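Side-chain contacts in F-BAR domain only protein 1 (Danio rerio, PDB 5JP2), which may function in an early step of clathrin-mediated endocytosis and may regulate Bmp signalling by controlling the uptake of Bmp receptors: residues 103-106 with 107-110; 151-155 with 156-160. All coordinates share one frame; numbering follows the deposited sequence. Where two conformers were deposited one is given.

Interaction 1 (103-106 with 107-110); sequences WFNM and QALT
The carbonyl oxygen of M106 takes two hydrogen bonds from a single residue, T110. One comes from the backbone, T110 N to M106 O at 2.9 Å, with the donor well above the carbonyl plane. The other is short: T110 OG1 donates to M106 O across 2.5 Å, tilted 22° from that plane. Its reach depends on the first torsion of T110 (chi1 -57°), which sets the hydroxyl beside its own backbone N and turns it back toward the preceding turn. N105, at the N-cap position, receives the neighbouring bond, with L109 N lying 2.8 Å from N105 O and the N-H pointing almost straight at it (167°). Strand 99-104 passes into helix 106-119 by way of the single residue N105.

Apolar side chains gather beside these bonds. The CD2 methyl of L109 makes an off-centre CH-pi contact with the F104 ring, 4.3 Å from the ring centroid; CD1 of the same leucine reaches F104 CE1 at 4.0 Å. M106, bent at both chi2 and chi3, runs alongside L109 and brings its CE to 4.0 Å from L109 CD2. F59 of helix 55-61 touches M106, L109 and T110, while F104 also packs on F70 of strand 69-73. With an alanine at F104, both methyls of L109 would probably lose their aromatic partner and face a gap. The polar pairing is consistent with the T110 hydroxyl acting as donor to the backbone: T110 supplies both the usual helical bond and a side-chain bond to the carbonyl oxygen of the first helical residue, M106.

Interaction 2 (151-155 with 156-160); sequences CQRSG and TVTRV
T156 directly follows G155 as the third residue of the tight reversal from S154 to V157. The positive phi of G155 favours glycine, and a CB there would clash with T156 N. V157 then pairs with S154 through both backbone groups: V157 N reaches S154 O at 3.1 Å, and S154 N bonds back to V157 O. These bonds close a type II' beta turn and begin the antiparallel hairpin of strands 145-154 and 157-166. At T158 the side chains take over. R153 lies alongside it, and a bend at chi3 (-66°) folds the guanidinium back, so that R153 NE makes a weak, poorly aligned bond of 3.0 Å to T158 OG1 (129°). T158 CG2 meets the edge of that guanidinium, in its plane, 3.6 Å from R153 NH2. R159 forms a hydrogen-bonded pair with Q152, R159 N standing 2.8 Å from Q152 O. Their side chains run the same way, with Q152 OE1 near the guanidinium plane but 3.9 Å from R159 NH1. V160, which like T158 packs on W230 of strand 223-231, lies beside C151, the cysteine joined to C284 by a disulfide, though C151 has two conformers and the approach of its SG is uncertain.

How the interactions relate
Interactions 1 and 2 lie at distant places of one elongated, beta-rich domain. Their centres are 62 Å apart on opposite sides of the chain's centre, and their nearest atoms are still about 47 Å from each other. They come in series along the chain, with strand 125-137 of the nine-stranded sheet between them. Interaction 1 leads from the four-stranded sheet holding strand 99-104 into helix 106-119; interaction 2 joins two neighbouring strands of a different four-stranded sheet, 145-154 being an outermost one. Both belong to the muniscin mu homology domain. They do not touch, which is consistent with two separate local structures toward opposite ends of that domain.

Interaction 1 (103-106 with 107-110)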
ATOM      1  N   TRP B 103      17.229 -15.892   5.273  1.00 46.04           N
ATOM      2  CA  TRP B 103      17.779 -16.837   4.313  1.00 41.55           C
ATOM      3  C   TRP B 103      16.689 -17.795   3.878  1.00 33.43           C
ATOM      4  O   TRP B 103      15.858 -18.203   4.682  1.00 41.28           O
ATOM      5  CB  TRP B 103      18.949 -17.633   4.899  1.00 48.84           C
ATOM      6  CG  TRP B 103      20.038 -16.768   5.396  1.00 65.56           C
ATOM      7  CD1 TRP B 103      21.216 -16.494   4.769  1.00 72.10           C
ATOM      8  CD2 TRP B 103      20.059 -16.041   6.625  1.00 52.87           C
ATOM      9  NE1 TRP B 103      21.971 -15.641   5.530  1.00 68.94           N
ATOM     10  CE2 TRP B 103      21.283 -15.348   6.676  1.00 63.26           C
ATOM     11  CE3 TRP B 103      19.166 -15.911   7.686  1.00 68.33           C
ATOM     12  CZ2 TRP B 103      21.636 -14.534   7.749  1.00 71.89           C
ATOM     13  CZ3 TRP B 103      19.518 -15.102   8.750  1.00 74.94           C
ATOM     14  CH2 TRP B 103      20.740 -14.424   8.773  1.00 56.72           C
ATOM     15  N   PHE B 104      16.699 -18.166   2.614  1.00 32.79           N
ATOM     16  CA  PHE B 104      15.764 -19.161   2.134  1.00 35.98           C
ATOM     17  C   PHE B 104      16.225 -20.561   2.506  1.00 48.05           C
ATOM     18  O   PHE B 104      17.420 -20.851   2.567  1.00 34.85           O
ATOM     19  CB  PHE B 104      15.619 -19.082   0.622  1.00 30.45           C
ATOM     20  CG  PHE B 104      14.566 -18.146   0.169  1.00 30.46           C
ATOM     21  CD1 PHE B 104      13.272 -18.558   0.028  1.00 31.84           C
ATOM     22  CD2 PHE B 104      14.883 -16.840  -0.123  1.00 37.11           C
ATOM     23  CE1 PHE B 104      12.318 -17.689  -0.391  1.00 24.90           C
ATOM     24  CE2 PHE B 104      13.927 -15.978  -0.535  1.00 27.50           C
ATOM     25  CZ  PHE B 104      12.649 -16.402  -0.673  1.00 27.62           C
ATOM     26  N   ASN B 105      15.252 -21.439   2.713  1.00 38.54           N
ATOM     27  CA  ASN B 105      15.503 -22.866   2.717  1.00 37.19           C
ATOM     28  C   ASN B 105      15.429 -23.337   1.273  1.00 34.20           C
ATOM     29  O   ASN B 105      14.347 -23.370   0.685  1.00 34.63           O
ATOM     30  CB  ASN B 105      14.455 -23.557   3.583  1.00 51.22           C
ATOM     31  CG  ASN B 105      14.652 -25.058   3.687  1.00 51.22           C
ATOM     32  OD1 ASN B 105      14.700 -25.595   4.786  1.00 65.49           O
ATOM     33  ND2 ASN B 105      14.745 -25.741   2.565  1.00 55.99           N
ATOM     34  N   MET B 106      16.556 -23.729   0.700  1.00 41.97           N
ATOM     35  CA  MET B 106      16.542 -23.927  -0.742  1.00 36.99           C
ATOM     36  C   MET B 106      15.834 -25.212  -1.123  1.00 35.71           C
ATOM     37  O   MET B 106      15.294 -25.315  -2.225  1.00 40.61           O
ATOM     38  CB  MET B 106      17.964 -23.914  -1.303  1.00 46.32           C
ATOM     39  CG  MET B 106      18.732 -22.617  -1.078  1.00 33.79           C
ATOM     40  SD  MET B 106      17.959 -21.091  -1.629  1.00 44.52           S
ATOM     41  CE  MET B 106      17.719 -21.386  -3.354  1.00 27.46           C
ATOM     42  N   GLN B 107      15.789 -26.179  -0.218  1.00 36.89           N
ATOM     43  CA  GLN B 107      15.064 -27.412  -0.498  0.50 62.72           C
ATOM     44  C   GLN B 107      13.558 -27.177  -0.472  1.00 34.82           C
ATOM     45  O   GLN B 107      12.838 -27.606  -1.373  1.00 41.54           O
ATOM     46  CB  GLN B 107      15.485 -28.498   0.499  0.50 61.37           C
ATOM     47  CG  GLN B 107      16.928 -28.984   0.321  0.50 55.19           C
ATOM     48  CD  GLN B 107      17.435 -29.805   1.500  0.50 50.78           C
ATOM     49  OE1 GLN B 107      17.524 -31.028   1.435  0.50 40.71           O
ATOM     50  NE2 GLN B 107      17.790 -29.127   2.573  0.50 52.77           N
ATOM     51  N   ALA B 108      13.061 -26.477   0.547  1.00 34.23           N
ATOM     52  CA  ALA B 108      11.642 -26.135   0.580  1.00 37.51           C
ATOM     53  C   ALA B 108      11.269 -25.215  -0.576  1.00 29.34           C
ATOM     54  O   ALA B 108      10.261 -25.427  -1.249  1.00 38.21           O
ATOM     55  CB  ALA B 108      11.287 -25.490   1.917  1.00 37.70           C
ATOM     56  N   LEU B 109      12.085 -24.191  -0.829  1.00 31.92           N
ATOM     57  CA  LEU B 109      11.824 -23.290  -1.949  1.00 31.77           C
ATOM     58  C   LEU B 109      11.743 -24.047  -3.267  1.00 28.30           C
ATOM     59  O   LEU B 109      10.846 -23.795  -4.076  1.00 33.13           O
ATOM     60  CB  LEU B 109      12.901 -22.211  -2.029  1.00 29.60           C
ATOM     61  CG  LEU B 109      12.700 -21.236  -3.186  1.00 27.73           C
ATOM     62  CD1 LEU B 109      11.375 -20.516  -3.027  1.00 32.79           C
ATOM     63  CD2 LEU B 109      13.844 -20.260  -3.322  1.00 20.66           C
ATOM     64  N   THR B 110      12.672 -24.976  -3.500  1.00 29.15           N
ATOM     65  CA  THR B 110      12.635 -25.788  -4.716  1.00 25.50           C
ATOM     66  C   THR B 110      11.326 -26.542  -4.840  1.00 34.00           C
ATOM     67  O   THR B 110      10.691 -26.532  -5.898  1.00 39.82           O
ATOM     68  CB  THR B 110      13.803 -26.770  -4.740  1.00 34.21           C
ATOM     69  OG1 THR B 110      15.030 -26.053  -4.630  1.00 37.13           O
ATOM     70  CG2 THR B 110      13.800 -27.560  -6.011  1.00 40.76           C
TER

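Interaction 2 (151-155 with 156-160)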
ATOM      1  N   CYS B 151     -18.255  20.477  10.748  0.50 73.66           N
ATOM      2  CA  CYS B 151     -19.682  20.336  10.505  0.50 72.18           C
ATOM      3  C   CYS B 151     -20.460  21.362  11.314  0.50 74.66           C
ATOM      4  O   CYS B 151     -20.113  21.651  12.461  0.50 84.20           O
ATOM      5  CB  CYS B 151     -20.160  18.929  10.862  0.50 70.69           C
ATOM      6  SG  CYS B 151     -21.796  18.532  10.251  0.50 64.12           S
ATOM      7  N   GLN B 152     -21.512  21.904  10.708  1.00 69.68           N
ATOM      8  CA  GLN B 152     -22.389  22.865  11.359  1.00 67.44           C
ATOM      9  C   GLN B 152     -23.816  22.573  10.940  1.00 64.88           C
ATOM     10  O   GLN B 152     -24.063  22.195   9.794  1.00 59.47           O
ATOM     11  CB  GLN B 152     -21.995  24.304  11.010  1.00 69.46           C
ATOM     12  CG  GLN B 152     -20.651  24.714  11.594  1.00102.26           C
ATOM     13  CD  GLN B 152     -19.503  24.568  10.612  1.00108.86           C
ATOM     14  OE1 GLN B 152     -19.703  24.244   9.443  1.00 99.76           O
ATOM     15  NE2 GLN B 152     -18.284  24.765  11.100  1.00106.32           N
ATOM     16  N   ARG B 153     -24.753  22.744  11.869  1.00 82.65           N
ATOM     17  CA  ARG B 153     -26.169  22.516  11.606  1.00 82.59           C
ATOM     18  C   ARG B 153     -27.016  23.638  12.184  1.00 80.82           C
ATOM     19  O   ARG B 153     -27.027  23.846  13.400  1.00 90.38           O
ATOM     20  CB  ARG B 153     -26.610  21.180  12.184  1.00 86.45           C
ATOM     21  CG  ARG B 153     -27.924  20.708  11.638  1.00107.74           C
ATOM     22  CD  ARG B 153     -28.088  19.261  11.990  1.00131.89           C
ATOM     23  NE  ARG B 153     -27.078  18.476  11.290  1.00140.16           N
ATOM     24  CZ  ARG B 153     -26.648  17.285  11.686  1.00146.56           C
ATOM     25  NH1 ARG B 153     -27.134  16.734  12.789  1.00151.96           N
ATOM     26  NH2 ARG B 153     -25.727  16.641  10.982  1.00154.75           N
ATOM     27  N   SER B 154     -27.730  24.348  11.315  1.00 86.09           N
ATOM     28  CA  SER B 154     -28.715  25.346  11.716  1.00 84.77           C
ATOM     29  C   SER B 154     -30.079  24.872  11.237  1.00 81.17           C
ATOM     30  O   SER B 154     -30.348  24.857  10.034  1.00 84.22           O
ATOM     31  CB  SER B 154     -28.376  26.717  11.137  1.00 88.16           C
ATOM     32  OG  SER B 154     -27.089  27.138  11.552  1.00116.73           O
ATOM     33  N   GLY B 155     -30.941  24.504  12.171  1.00 82.60           N
ATOM     34  CA  GLY B 155     -32.243  23.981  11.793  1.00 91.31           C
ATOM     35  C   GLY B 155     -32.113  22.739  10.940  1.00 87.73           C
ATOM     36  O   GLY B 155     -31.450  21.770  11.316  1.00106.21           O
ATOM     37  N   THR B 156     -32.750  22.757   9.776  1.00 77.90           N
ATOM     38  CA  THR B 156     -32.770  21.608   8.880  1.00 92.54           C
ATOM     39  C   THR B 156     -31.578  21.571   7.938  1.00 85.37           C
ATOM     40  O   THR B 156     -31.442  20.614   7.172  1.00 73.07           O
ATOM     41  CB  THR B 156     -34.065  21.593   8.062  1.00 89.88           C
ATOM     42  OG1 THR B 156     -34.277  22.885   7.483  1.00 97.03           O
ATOM     43  CG2 THR B 156     -35.243  21.228   8.938  1.00102.20           C
ATOM     44  N   VAL B 157     -30.730  22.589   7.969  1.00 78.56           N
ATOM     45  CA  VAL B 157     -29.608  22.722   7.053  1.00 80.83           C
ATOM     46  C   VAL B 157     -28.340  22.214   7.720  1.00 69.80           C
ATOM     47  O   VAL B 157     -27.989  22.641   8.825  1.00 71.21           O
ATOM     48  CB  VAL B 157     -29.446  24.179   6.598  1.00 76.38           C
ATOM     49  CG1 VAL B 157     -28.250  24.311   5.690  1.00 93.22           C
ATOM     50  CG2 VAL B 157     -30.692  24.628   5.871  1.00 92.20           C
ATOM     51  N   THR B 158     -27.651  21.302   7.044  1.00 71.86           N
ATOM     52  CA  THR B 158     -26.369  20.767   7.472  1.00 65.35           C
ATOM     53  C   THR B 158     -25.294  21.213   6.498  1.00 52.20           C
ATOM     54  O   THR B 158     -25.480  21.113   5.285  1.00 55.76           O
ATOM     55  CB  THR B 158     -26.411  19.247   7.518  1.00 61.05           C
ATOM     56  OG1 THR B 158     -27.502  18.827   8.340  1.00 72.31           O
ATOM     57  CG2 THR B 158     -25.117  18.704   8.062  1.00 68.80           C
ATOM     58  N   ARG B 159     -24.178  21.707   7.005  1.00 46.99           N
ATOM     59  CA  ARG B 159     -23.074  22.033   6.122  1.00 58.76           C
ATOM     60  C   ARG B 159     -21.864  21.201   6.517  1.00 52.74           C
ATOM     61  O   ARG B 159     -21.588  21.010   7.702  1.00 52.95           O
ATOM     62  CB  ARG B 159     -22.759  23.522   6.152  1.00 66.91           C
ATOM     63  CG  ARG B 159     -21.769  23.954   5.096  1.00 83.98           C
ATOM     64  CD  ARG B 159     -21.362  25.400   5.257  1.00101.31           C
ATOM     65  NE  ARG B 159     -20.298  25.747   4.324  1.00 93.31           N
ATOM     66  CZ  ARG B 159     -19.012  25.770   4.644  1.00 89.92           C
ATOM     67  NH1 ARG B 159     -18.640  25.467   5.879  1.00 77.66           N
ATOM     68  NH2 ARG B 159     -18.105  26.096   3.733  1.00 77.87           N
ATOM     69  N   VAL B 160     -21.151  20.696   5.520  1.00 51.66           N
ATOM     70  CA  VAL B 160     -19.975  19.866   5.736  1.00 47.40           C
ATOM     71  C   VAL B 160     -18.851  20.411   4.876  1.00 43.33           C
ATOM     72  O   VAL B 160     -19.063  20.721   3.702  1.00 45.39           O
ATOM     73  CB  VAL B 160     -20.273  18.397   5.385  1.00 50.91           C
ATOM     74  CG1 VAL B 160     -19.020  17.563   5.426  1.00 53.00           C
ATOM     75  CG2 VAL B 160     -21.314  17.838   6.332  1.00 60.42           C
TER